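Local coordinates for zinc finger (CCCH type) motif-containing protein (Toxoplasma gondii, PDB 7NG2) that probably recognises N6-methyladenosine in RNA through its YTH domain, the part crystallised here without RNA, and is linked to mRNA polyadenylation, at residues A[18-23]-A[59-64]; A[33-38]-A[95-100]; A[14-19]-A[133-138]. One frame throughout, in Å; residues are numbered along the deposited sequence.

Contact 1: A[18-23]-A[59-64]; sequences IIKSNR and LFSANE
Ser61 OG takes a 2.8 Å hydrogen bond from Lys20 NZ and is also hydrogen-bonded to Gly67 O on the next strand of the sheet, so two groups grip this buried hydroxyl. The lysine reaches it by folding back: bends at chi2 and chi3 (-60° and -69°) carry CD and CE over the backbone of the other strand, and CE ends up 3.3 Å from Ser61 O. CE also comes within 3.3 Å of Asn63 OD1, where the two side chains pass each other at a slant. Beneath these side chains, strands 18-21 and 59-62 run parallel, as the adjoining parallel pair of the mixed sheet on which the YTH domain is built. Ile19 straddles Phe60 in the usual parallel manner, its N donating to Leu59 O and its O accepting from Ser61 N at 2.8 Å. Ser21 repeats the pattern two residues on, but unevenly: its N makes a weak bond to Ser61 O at 3.4 Å, whereas Asn63 N holds Ser21 O at 2.8 Å just past the end of the strand. On the sheet face opposite Lys20 and Ser61, the side chains of Ile19 and Phe60 lie side by side and point the same way. Ile19 CG2, anti to its backbone N, approaches the ring obliquely, 3.7 Å from Phe60 CD2. That ring also stacks on Trp102 and meets Trp36 edge-to-face. Further along the same face, Ser21 OG reaches forward to donate a hydrogen bond to Arg23 O, tying the strand end to the residue at the N-cap position of helix 24-33.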
loop_
_atom_site.group_PDB
_atom_site.type_symbol
_atom_site.label_atom_id
_atom_site.label_comp_id
_atom_site.label_asym_id
_atom_site.label_seq_id
_atom_site.Cartn_x
_atom_site.Cartn_y
_atom_site.Cartn_z
ATOM N N ILE A 18 -2.685 1.238 -4.605
ATOM C CA ILE A 18 -1.560 2.170 -4.520
ATOM C C ILE A 18 -1.844 3.186 -3.415
ATOM O O ILE A 18 -2.944 3.739 -3.324
ATOM C CB ILE A 18 -1.301 2.833 -5.885
ATOM C CG1 ILE A 18 -0.891 1.734 -6.883
ATOM C CG2 ILE A 18 -0.221 3.920 -5.783
ATOM C CD1 ILE A 18 -0.772 2.143 -8.319
ATOM N N ILE A 19 -0.858 3.398 -2.549
ATOM C CA ILE A 19 -0.933 4.356 -1.453
ATOM C C ILE A 19 0.074 5.456 -1.741
ATOM O O ILE A 19 1.246 5.175 -1.998
ATOM C CB ILE A 19 -0.583 3.671 -0.123
ATOM C CG1 ILE A 19 -1.637 2.625 0.244
ATOM C CG2 ILE A 19 -0.386 4.711 0.980
ATOM C CD1 ILE A 19 -2.979 3.224 0.569
ATOM N N LYS A 20 -0.369 6.706 -1.670
ATOM C CA LYS A 20 0.518 7.849 -1.825
ATOM C C LYS A 20 0.779 8.479 -0.460
ATOM O O LYS A 20 -0.076 8.461 0.425
ATOM C CB LYS A 20 -0.091 8.891 -2.768
ATOM C CG LYS A 20 -0.351 8.403 -4.193
ATOM C CD LYS A 20 0.917 7.936 -4.913
ATOM C CE LYS A 20 1.830 9.114 -5.215
ATOM N NZ LYS A 20 2.945 8.690 -6.122
ATOM N N SER A 21 1.974 9.027 -0.287
ATOM C CA SER A 21 2.321 9.695 0.958
ATOM C C SER A 21 2.995 11.015 0.635
ATOM O O SER A 21 3.940 11.045 -0.154
ATOM C CB SER A 21 3.290 8.841 1.771
ATOM O OG SER A 21 3.619 9.490 2.989
ATOM N N ASN A 22 2.524 12.107 1.232
ATOM C CA ASN A 22 3.194 13.371 0.945
ATOM C C ASN A 22 4.553 13.474 1.627
ATOM O O ASN A 22 5.415 14.217 1.146
ATOM C CB ASN A 22 2.295 14.572 1.260
ATOM C CG ASN A 22 2.156 14.833 2.745
ATOM O OD1 ASN A 22 1.979 13.908 3.537
ATOM N ND2 ASN A 22 2.234 16.104 3.131
ATOM N N ARG A 23 4.779 12.726 2.706
ATOM C CA ARG A 23 5.984 12.857 3.510
ATOM C C ARG A 23 6.658 11.498 3.604
ATOM O O ARG A 23 6.014 10.515 3.982
ATOM C CB ARG A 23 5.633 13.323 4.927
ATOM C CG ARG A 23 5.118 14.748 5.022
ATOM C CD ARG A 23 4.915 15.150 6.478
ATOM N NE ARG A 23 4.522 16.548 6.609
ATOM C CZ ARG A 23 5.363 17.535 6.898
ATOM N NH1 ARG A 23 6.650 17.276 7.087
ATOM N NH2 ARG A 23 4.920 18.780 6.998
ATOM N N LEU A 59 0.629 -0.779 -1.951
ATOM C CA LEU A 59 1.865 -0.527 -2.692
ATOM C C LEU A 59 2.205 0.942 -2.484
ATOM O O LEU A 59 1.486 1.821 -2.976
ATOM C CB LEU A 59 1.657 -0.838 -4.174
ATOM C CG LEU A 59 1.615 -2.330 -4.571
ATOM C CD1 LEU A 59 0.503 -3.144 -3.889
ATOM C CD2 LEU A 59 1.525 -2.473 -6.092
ATOM N N PHE A 60 3.277 1.205 -1.742
ATOM C CA PHE A 60 3.550 2.551 -1.243
ATOM C C PHE A 60 4.400 3.351 -2.219
ATOM O O PHE A 60 5.445 2.877 -2.675
ATOM C CB PHE A 60 4.265 2.465 0.097
ATOM C CG PHE A 60 3.367 2.066 1.235
ATOM C CD1 PHE A 60 3.161 0.728 1.539
ATOM C CD2 PHE A 60 2.720 3.029 1.999
ATOM C CE1 PHE A 60 2.344 0.349 2.594
ATOM C CE2 PHE A 60 1.894 2.654 3.052
ATOM C CZ PHE A 60 1.704 1.313 3.340
ATOM N N SER A 61 3.964 4.576 -2.501
ATOM C CA SER A 61 4.657 5.484 -3.413
ATOM C C SER A 61 4.602 6.899 -2.847
ATOM O O SER A 61 3.556 7.554 -2.885
ATOM C CB SER A 61 4.009 5.424 -4.795
ATOM O OG SER A 61 4.562 6.422 -5.634
ATOM N N ALA A 62 5.729 7.384 -2.342
ATOM C CA ALA A 62 5.771 8.751 -1.849
ATOM C C ALA A 62 5.600 9.739 -3.000
ATOM O O ALA A 62 6.068 9.506 -4.119
ATOM C CB ALA A 62 7.103 9.005 -1.145
ATOM N N ASN A 63 4.890 10.829 -2.731
ATOM C CA ASN A 63 4.668 11.853 -3.746
ATOM C C ASN A 63 6.000 12.336 -4.310
ATOM O O ASN A 63 6.906 12.709 -3.564
ATOM C CB ASN A 63 3.928 13.039 -3.119
ATOM C CG ASN A 63 2.467 12.743 -2.808
ATOM O OD1 ASN A 63 1.927 11.701 -3.168
ATOM N ND2 ASN A 63 1.815 13.688 -2.135
ATOM N N GLU A 64 6.123 12.280 -5.635
ATOM C CA GLU A 64 7.298 12.749 -6.369
ATOM C C GLU A 64 8.534 11.889 -6.166
ATOM O O GLU A 64 9.644 12.290 -6.534
ATOM C CB GLU A 64 7.598 14.229 -6.118
ATOM C CG GLU A 64 6.755 15.086 -6.970
ATOM C CD GLU A 64 6.945 14.789 -8.448
ATOM O OE1 GLU A 64 7.960 14.167 -8.851
ATOM O OE2 GLU A 64 6.077 15.202 -9.214
#

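Contact 2: A[33-38]-A[95-100]; sequences HGVWAT and GSNFRV
Trp36 and Phe98 form a hydrogen-bonded antiparallel pair that joins strand 35-36, at one margin of the YTH sheet, to the start of strand 98-109. Their side chains lie next to each other and point the same way. Trp36 CB meets Phe98 CZ at 3.9 Å. With CG anti to the backbone N (chi1 -164°), the indole then turns away from strand 98-109, and CD1 is its atom nearest the phenyl ring: Phe98 CZ sits in the indole plane at its edge. Past CD1 the indole leaves this strand pair, NE1 packing against Ile19 CG2 and CH2 against Ser21 OG, while the ring meets Trp87 edge-to-face. An isopropyl alcohol molecule, probably from the crystallisation liquor, lies about 4 Å from the Trp36 side chain, a position that would match the aromatic cage in which YTH relatives hold the methylated adenine.

The backbone donors approach nearly along the C=O axis at this pair, but not at Gly34. Trp36 N donates to Phe98 O at 2.9 Å, and Phe98 N returns a bond to Trp36 O, which also sits over one face of the phenyl ring, offset toward the rim. Gly34, leaving helix 24-33 with positive phi, accepts from Val100 N, which approaches 65° out of the carbonyl plane. At the other end Asn97 OD1 comes within 3.3 Å of Ala37 CB, its amide group held by Leu82 O and Gln91. Beyond it a water in the plane of the Phe98 ring, at its edge, accepts from Thr38 N at 2.9 Å and donates to Ser96 O at 2.8 Å.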
loop_
_atom_site.group_PDB
_atom_site.type_symbol
_atom_site.label_atom_id
_atom_site.label_comp_id
_atom_site.label_asym_id
_atom_site.label_seq_id
_atom_site.Cartn_x
_atom_site.Cartn_y
_atom_site.Cartn_z
ATOM N N HIS A 33 6.251 1.354 13.068
ATOM C CA HIS A 33 5.157 0.967 13.950
ATOM C C HIS A 33 4.083 0.109 13.296
ATOM O O HIS A 33 3.140 -0.301 13.980
ATOM C CB HIS A 33 4.539 2.211 14.594
ATOM C CG HIS A 33 5.510 2.990 15.422
ATOM N ND1 HIS A 33 6.058 2.490 16.584
ATOM C CD2 HIS A 33 6.047 4.221 15.252
ATOM C CE1 HIS A 33 6.878 3.385 17.104
ATOM N NE2 HIS A 33 6.890 4.445 16.315
ATOM N N GLY A 34 4.200 -0.195 12.010
ATOM C CA GLY A 34 3.250 -1.082 11.365
ATOM C C GLY A 34 1.854 -0.500 11.291
ATOM O O GLY A 34 0.881 -1.163 11.657
ATOM N N VAL A 35 1.737 0.730 10.795
ATOM C CA VAL A 35 0.489 1.475 10.906
ATOM C C VAL A 35 0.334 2.378 9.690
ATOM O O VAL A 35 1.316 2.868 9.124
ATOM C CB VAL A 35 0.454 2.272 12.236
ATOM C CG1 VAL A 35 1.595 3.294 12.290
ATOM C CG2 VAL A 35 -0.902 2.939 12.454
ATOM N N TRP A 36 -0.917 2.611 9.298
ATOM C CA TRP A 36 -1.233 3.577 8.254
ATOM C C TRP A 36 -2.605 4.172 8.543
ATOM O O TRP A 36 -3.376 3.635 9.338
ATOM C CB TRP A 36 -1.205 2.932 6.853
ATOM C CG TRP A 36 -1.137 3.948 5.761
ATOM C CD1 TRP A 36 -2.083 4.199 4.815
ATOM C CD2 TRP A 36 -0.058 4.856 5.507
ATOM N NE1 TRP A 36 -1.662 5.213 3.985
ATOM C CE2 TRP A 36 -0.425 5.637 4.394
ATOM C CE3 TRP A 36 1.174 5.096 6.127
ATOM C CZ2 TRP A 36 0.406 6.636 3.872
ATOM C CZ3 TRP A 36 1.996 6.090 5.613
ATOM C CH2 TRP A 36 1.608 6.845 4.494
ATOM N N ALA A 37 -2.905 5.285 7.874
ATOM C CA ALA A 37 -4.253 5.832 7.851
ATOM C C ALA A 37 -4.448 6.506 6.505
ATOM O O ALA A 37 -3.488 6.978 5.889
ATOM C CB ALA A 37 -4.513 6.823 8.999
ATOM N N THR A 38 -5.696 6.570 6.056
ATOM C CA THR A 38 -5.993 7.157 4.759
ATOM C C THR A 38 -7.275 7.980 4.866
ATOM O O THR A 38 -7.888 8.080 5.932
ATOM C CB THR A 38 -6.012 6.070 3.669
ATOM O OG1 THR A 38 -6.100 6.672 2.373
ATOM C CG2 THR A 38 -7.185 5.137 3.865
ATOM N N GLY A 95 -9.405 8.714 8.229
ATOM C CA GLY A 95 -10.012 7.623 8.960
ATOM C C GLY A 95 -9.092 7.157 10.079
ATOM O O GLY A 95 -7.985 7.657 10.274
ATOM N N SER A 96 -9.568 6.168 10.833
ATOM C CA SER A 96 -8.785 5.665 11.953
ATOM C C SER A 96 -7.585 4.864 11.447
ATOM O O SER A 96 -7.582 4.325 10.332
ATOM C CB SER A 96 -9.640 4.776 12.858
ATOM O OG SER A 96 -10.655 5.516 13.516
ATOM N N ASN A 97 -6.551 4.791 12.284
ATOM C CA ASN A 97 -5.354 4.036 11.948
ATOM C C ASN A 97 -5.661 2.549 11.836
ATOM O O ASN A 97 -6.487 2.001 12.566
ATOM C CB ASN A 97 -4.295 4.225 13.033
ATOM C CG ASN A 97 -3.813 5.652 13.129
ATOM O OD1 ASN A 97 -3.817 6.385 12.151
ATOM N ND2 ASN A 97 -3.385 6.054 14.318
ATOM N N PHE A 98 -4.972 1.885 10.916
ATOM C CA PHE A 98 -5.066 0.440 10.799
ATOM C C PHE A 98 -3.669 -0.158 10.720
ATOM O O PHE A 98 -2.696 0.518 10.373
ATOM C CB PHE A 98 -5.930 -0.007 9.603
ATOM C CG PHE A 98 -5.497 0.556 8.270
ATOM C CD1 PHE A 98 -4.595 -0.128 7.477
ATOM C CD2 PHE A 98 -6.026 1.749 7.799
ATOM C CE1 PHE A 98 -4.222 0.365 6.239
ATOM C CE2 PHE A 98 -5.653 2.254 6.564
ATOM C CZ PHE A 98 -4.746 1.556 5.783
ATOM N N ARG A 99 -3.576 -1.435 11.081
ATOM C CA ARG A 99 -2.291 -2.115 11.097
ATOM C C ARG A 99 -1.876 -2.516 9.687
ATOM O O ARG A 99 -2.700 -2.951 8.872
ATOM C CB ARG A 99 -2.356 -3.352 11.993
ATOM C CG ARG A 99 -2.228 -3.033 13.476
ATOM C CD ARG A 99 -2.031 -4.284 14.319
ATOM N NE ARG A 99 -3.211 -5.141 14.316
ATOM C CZ ARG A 99 -3.225 -6.395 13.872
ATOM N NH1 ARG A 99 -2.117 -6.945 13.389
ATOM N NH2 ARG A 99 -4.348 -7.098 13.912
ATOM N N VAL A 100 -0.580 -2.376 9.418
ATOM C CA VAL A 100 0.040 -2.792 8.167
ATOM C C VAL A 100 1.280 -3.603 8.508
ATOM O O VAL A 100 2.018 -3.266 9.441
ATOM C CB VAL A 100 0.437 -1.572 7.307
ATOM C CG1 VAL A 100 1.173 -2.008 6.037
ATOM C CG2 VAL A 100 -0.785 -0.759 6.956
HETATM O O HOH W 1 -7.610 5.024 7.640
#

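Contact 3: A[14-19]-A[133-138]; sequences KRFFII and TEVPPA
Arg15 and Glu134 meet in a bidentate, side-on salt bridge, Arg15 NE to Glu134 OE2 at 2.8 Å and Arg15 NH2 to Glu134 OE1 also at 2.8 Å. The planes of the two flat groups are tilted 24° apart; both oxygens lie in the guanidinium plane and are met on their syn sides, but the nitrogens stand about 30° out of the carboxylate plane. A bend at chi3 (71°) places Arg15 NE for this grip, while Glu134 extends its chain to reach it. On the way the glutamate crosses Phe17 obliquely: its CG stands over the ring face, 4.1 Å from the centroid, in a CH-pi contact. A water adds a further tie, accepting from Phe16 N and donating to Glu134 OE2 and Val135 O.

Phe16 points to the other side of the strand, and its ring reaches forward until CE1 lies 3.7 Å from Pro137 CA at the start of helix 137-149. Along the backbone, Ile18 N donates to Thr133 O at 2.8 Å and Val135 N to Phe16 O at 3.0 Å.

The short, weakly bonded strand 134-135 thus edges the sheet antiparallel to strand 14-21, whose other neighbour is strand 55-62; helix 40-52 packs on Phe17 and Arg15 through Ala49, and helix 137-149 begins beside Phe16.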
loop_
_atom_site.group_PDB
_atom_site.type_symbol
_atom_site.label_atom_id
_atom_site.label_comp_id
_atom_site.label_asym_id
_atom_site.label_seq_id
_atom_site.Cartn_x
_atom_site.Cartn_y
_atom_site.Cartn_z
ATOM N N LYS A 14 -6.719 -11.783 -3.763
ATOM C CA LYS A 14 -5.893 -10.614 -3.507
ATOM C C LYS A 14 -6.514 -9.390 -4.148
ATOM O O LYS A 14 -7.134 -9.477 -5.209
ATOM C CB LYS A 14 -4.480 -10.822 -4.059
ATOM C CG LYS A 14 -3.825 -12.108 -3.565
ATOM C CD LYS A 14 -2.550 -12.431 -4.303
ATOM C CE LYS A 14 -2.028 -13.792 -3.885
ATOM N NZ LYS A 14 -2.736 -14.907 -4.533
ATOM N N ARG A 15 -6.346 -8.247 -3.483
ATOM C CA ARG A 15 -6.602 -6.948 -4.083
ATOM C C ARG A 15 -5.410 -6.061 -3.782
ATOM O O ARG A 15 -4.755 -6.214 -2.752
ATOM C CB ARG A 15 -7.914 -6.326 -3.581
ATOM C CG ARG A 15 -9.144 -7.096 -4.077
ATOM C CD ARG A 15 -10.449 -6.562 -3.526
ATOM N NE ARG A 15 -10.771 -5.267 -4.103
ATOM C CZ ARG A 15 -11.882 -4.601 -3.826
ATOM N NH1 ARG A 15 -12.762 -5.120 -2.983
ATOM N NH2 ARG A 15 -12.108 -3.432 -4.398
ATOM N N PHE A 16 -5.131 -5.129 -4.691
ATOM C CA PHE A 16 -3.897 -4.346 -4.687
ATOM C C PHE A 16 -4.233 -2.870 -4.840
ATOM O O PHE A 16 -4.896 -2.482 -5.812
ATOM C CB PHE A 16 -3.009 -4.755 -5.867
ATOM C CG PHE A 16 -2.626 -6.210 -5.899
ATOM C CD1 PHE A 16 -3.459 -7.154 -6.482
ATOM C CD2 PHE A 16 -1.419 -6.627 -5.370
ATOM C CE1 PHE A 16 -3.089 -8.489 -6.534
ATOM C CE2 PHE A 16 -1.045 -7.967 -5.421
ATOM C CZ PHE A 16 -1.896 -8.895 -5.997
ATOM N N PHE A 17 -3.772 -2.050 -3.904
ATOM C CA PHE A 17 -4.079 -0.623 -3.916
ATOM C C PHE A 17 -2.787 0.168 -3.815
ATOM O O PHE A 17 -1.899 -0.180 -3.039
ATOM C CB PHE A 17 -4.977 -0.234 -2.732
ATOM C CG PHE A 17 -6.314 -0.900 -2.763
ATOM C CD1 PHE A 17 -6.499 -2.147 -2.176
ATOM C CD2 PHE A 17 -7.393 -0.295 -3.390
ATOM C CE1 PHE A 17 -7.732 -2.777 -2.202
ATOM C CE2 PHE A 17 -8.633 -0.926 -3.421
ATOM C CZ PHE A 17 -8.799 -2.172 -2.823
ATOM N N ILE A 18 -2.685 1.238 -4.605
ATOM C CA ILE A 18 -1.560 2.170 -4.520
ATOM C C ILE A 18 -1.844 3.186 -3.415
ATOM O O ILE A 18 -2.944 3.739 -3.324
ATOM C CB ILE A 18 -1.301 2.833 -5.885
ATOM C CG1 ILE A 18 -0.891 1.734 -6.883
ATOM C CG2 ILE A 18 -0.221 3.920 -5.783
ATOM C CD1 ILE A 18 -0.772 2.143 -8.319
ATOM N N ILE A 19 -0.858 3.398 -2.549
ATOM C CA ILE A 19 -0.933 4.356 -1.453
ATOM C C ILE A 19 0.074 5.456 -1.741
ATOM O O ILE A 19 1.246 5.175 -1.998
ATOM C CB ILE A 19 -0.583 3.671 -0.123
ATOM C CG1 ILE A 19 -1.637 2.625 0.244
ATOM C CG2 ILE A 19 -0.386 4.711 0.980
ATOM C CD1 ILE A 19 -2.979 3.224 0.569
ATOM N N THR A 133 -5.771 4.206 -5.520
ATOM C CA THR A 133 -6.067 3.636 -6.826
ATOM C C THR A 133 -5.869 2.122 -6.792
ATOM O O THR A 133 -4.812 1.638 -6.392
ATOM C CB THR A 133 -5.130 4.243 -7.872
ATOM O OG1 THR A 133 -5.403 5.644 -8.029
ATOM C CG2 THR A 133 -5.302 3.546 -9.217
ATOM N N GLU A 134 -6.872 1.382 -7.254
ATOM C CA GLU A 134 -6.760 -0.071 -7.323
ATOM C C GLU A 134 -6.153 -0.497 -8.653
ATOM O O GLU A 134 -6.408 0.115 -9.693
ATOM C CB GLU A 134 -8.122 -0.750 -7.134
ATOM C CG GLU A 134 -7.991 -2.237 -6.841
ATOM C CD GLU A 134 -9.272 -2.923 -6.405
ATOM O OE1 GLU A 134 -10.335 -2.273 -6.300
ATOM O OE2 GLU A 134 -9.210 -4.151 -6.182
ATOM N N VAL A 135 -5.279 -1.502 -8.608
ATOM C CA VAL A 135 -4.761 -2.080 -9.849
ATOM C C VAL A 135 -5.294 -3.496 -10.027
ATOM O O VAL A 135 -5.579 -4.192 -9.046
ATOM C CB VAL A 135 -3.224 -2.043 -9.949
ATOM C CG1 VAL A 135 -2.707 -0.615 -9.961
ATOM C CG2 VAL A 135 -2.591 -2.871 -8.850
ATOM N N PRO A 136 -5.439 -3.955 -11.263
ATOM C CA PRO A 136 -5.933 -5.321 -11.511
ATOM C C PRO A 136 -4.976 -6.352 -10.949
ATOM O O PRO A 136 -3.774 -6.082 -10.780
ATOM C CB PRO A 136 -5.981 -5.409 -13.047
ATOM C CG PRO A 136 -5.949 -3.999 -13.530
ATOM C CD PRO A 136 -5.195 -3.210 -12.511
ATOM N N PRO A 137 -5.466 -7.554 -10.643
ATOM C CA PRO A 137 -4.611 -8.533 -9.960
ATOM C C PRO A 137 -3.409 -8.992 -10.772
ATOM O O PRO A 137 -2.350 -9.230 -10.179
ATOM C CB PRO A 137 -5.576 -9.688 -9.651
ATOM C CG PRO A 137 -6.670 -9.550 -10.668
ATOM C CD PRO A 137 -6.833 -8.065 -10.859
ATOM N N ALA A 138 -3.517 -9.119 -12.102
ATOM C CA ALA A 138 -2.343 -9.542 -12.862
ATOM C C ALA A 138 -1.221 -8.516 -12.749
ATOM O O ALA A 138 -0.063 -8.874 -12.502
ATOM C CB ALA A 138 -2.694 -9.825 -14.325
HETATM O O HOH W 2 -6.946 -5.461 -7.002
#

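All three contacts belong to one six-stranded mixed sheet of the YTH domain. Contacts 2 and 3 join its outermost strands, 35-36 and 134-135, to their neighbours, while contact 1 pairs two inner strands. Contact 1 lies about 14 Å, centre to centre, from each of the others, which are about 18 Å apart. Strand 14-21 serves contacts 3 and 1 in succession, sharing Ile18 and Ile19; contacts 1 and 2 then alternate along the chain before 133-138 completes contact 3. Although far apart in sheet order, strand 35-36 comes back near strand 14-21, consistent with the strongly curved, barrel-like sheet of the YTH fold.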